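Local structure of glycerol dehydratase (Clostridium butyricum, 1R9D) at residues F498-H501 against M502-D506. The protein probably acts as a glycyl-radical lyase that dehydrates glycerol without the help of vitamin B12. Sequence-based numbering, arbitrary orientation.
Sequences FVKH and MCCAD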
loop_
_atom_site.group_PDB
_atom_site.type_symbol
_atom_site.label_atom_id
_atom_site.label_comp_id
_atom_site.label_asym_id
_atom_site.label_seq_id
_atom_site.Cartn_x
_atom_site.Cartn_y
_atom_site.Cartn_z
ATOM N N PHE A 498 5.412 -8.405 27.780
ATOM C CA PHE A 498 4.045 -8.207 27.321
ATOM C C PHE A 498 3.743 -6.813 26.783
ATOM O O PHE A 498 2.923 -6.673 25.877
ATOM C CB PHE A 498 3.068 -8.606 28.428
ATOM C CG PHE A 498 3.038 -10.086 28.679
ATOM C CD1 PHE A 498 2.404 -10.943 27.782
ATOM C CD2 PHE A 498 3.706 -10.635 29.768
ATOM C CE1 PHE A 498 2.439 -12.329 27.961
ATOM C CE2 PHE A 498 3.748 -12.024 29.957
ATOM C CZ PHE A 498 3.114 -12.869 29.051
ATOM N N VAL A 499 4.397 -5.785 27.315
ATOM C CA VAL A 499 4.158 -4.443 26.798
ATOM C C VAL A 499 4.719 -4.390 25.375
ATOM O O VAL A 499 4.130 -3.777 24.491
ATOM C CB VAL A 499 4.833 -3.353 27.662
ATOM C CG1 VAL A 499 4.731 -2.001 26.966
ATOM C CG2 VAL A 499 4.144 -3.274 29.017
ATOM N N LYS A 500 5.848 -5.055 25.153
ATOM C CA LYS A 500 6.455 -5.077 23.828
ATOM C C LYS A 500 5.479 -5.646 22.796
ATOM O O LYS A 500 5.274 -5.061 21.731
ATOM C CB LYS A 500 7.730 -5.925 23.827
ATOM C CG LYS A 500 8.471 -5.890 22.497
ATOM C CD LYS A 500 9.065 -7.238 22.125
ATOM C CE LYS A 500 10.079 -7.724 23.142
ATOM N NZ LYS A 500 10.664 -9.036 22.729
ATOM N N HIS A 501 4.869 -6.785 23.105
ATOM C CA HIS A 501 3.941 -7.388 22.155
ATOM C C HIS A 501 2.623 -6.643 21.992
ATOM O O HIS A 501 2.016 -6.684 20.923
ATOM C CB HIS A 501 3.724 -8.859 22.512
ATOM C CG HIS A 501 4.918 -9.711 22.208
ATOM N ND1 HIS A 501 5.335 -9.963 20.917
ATOM C CD2 HIS A 501 5.837 -10.285 23.019
ATOM C CE1 HIS A 501 6.463 -10.652 20.948
ATOM N NE2 HIS A 501 6.790 -10.860 22.211
ATOM N N MET A 502 2.187 -5.946 23.037
ATOM C CA MET A 502 0.957 -5.169 22.955
ATOM C C MET A 502 1.190 -4.009 21.986
ATOM O O MET A 502 0.357 -3.718 21.125
ATOM C CB MET A 502 0.575 -4.614 24.334
ATOM C CG MET A 502 -0.512 -3.541 24.293
ATOM S SD MET A 502 -0.953 -2.894 25.918
ATOM C CE MET A 502 0.520 -1.938 26.315
ATOM N N CYS A 503 2.335 -3.349 22.119
ATOM C CA CYS A 503 2.637 -2.224 21.245
ATOM C C CYS A 503 2.879 -2.664 19.805
ATOM O O CYS A 503 2.484 -1.972 18.859
ATOM C CB CYS A 503 3.826 -1.438 21.805
ATOM S SG CYS A 503 3.384 -0.586 23.343
ATOM N N CYS A 504 3.505 -3.823 19.628
ATOM C CA CYS A 504 3.743 -4.340 18.284
ATOM C C CYS A 504 2.403 -4.691 17.637
ATOM O O CYS A 504 2.185 -4.403 16.460
ATOM C CB CYS A 504 4.646 -5.578 18.330
ATOM S SG CYS A 504 6.348 -5.211 18.839
ATOM N N ALA A 505 1.505 -5.304 18.411
ATOM C CA ALA A 505 0.180 -5.671 17.902
ATOM C C ALA A 505 -0.569 -4.409 17.468
ATOM O O ALA A 505 -1.199 -4.380 16.404
ATOM C CB ALA A 505 -0.616 -6.411 18.983
ATOM N N ASP A 506 -0.502 -3.370 18.295
ATOM C CA ASP A 506 -1.145 -2.098 17.981
ATOM C C ASP A 506 -0.607 -1.549 16.661
ATOM O O ASP A 506 -1.372 -1.080 15.814
ATOM C CB ASP A 506 -0.878 -1.074 19.087
ATOM C CG ASP A 506 -1.977 -1.038 20.130
ATOM O OD1 ASP A 506 -1.716 -0.528 21.238
ATOM O OD2 ASP A 506 -3.104 -1.495 19.837
#
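Val499 and Cys503 meet one turn apart on helix 484-516, an alpha-helix of the pyruvate formate lyase-like fold. Val499 CG1 lies 4.1 Å from Cys503 SG and 4.3 Å from Met502 CE, so a single methyl touches both neighbours on the packed side. It gets there because CG1 stands anti to the backbone N (chi1 171°), which swings it outward and partly toward the next turn. Branched valine suits this buried place, where helix 607-624 supplies Tyr620 and Val624. The flexible Met502 runs back beside it, bending at chi3 (71°), and packs on Tyr620 and on Phe451 of strand 449-452. Across the helix, small Ala505 lets helix 141-147 come close, and the His501 side chain packs on Glu142 and Ala146 of that helix, with a hydrogen bond between His501 ND1 and Thr143 OG1.

The looser side carries partly exposed Lys500 and Cys504. Aliphatic Lys500 CD sits 4.3 Å above the imidazole plane of His501, displaced from the ring centre toward its edge atoms, while the long chain also packs on Ile194 of the second subunit. Beneath both sides run regular i to i+4 bonds. Compact Cys504 puts SG 3.1 Å from Lys500 O, the same oxygen that accepts the hydrogen bond from Cys504 N at 3.0 Å.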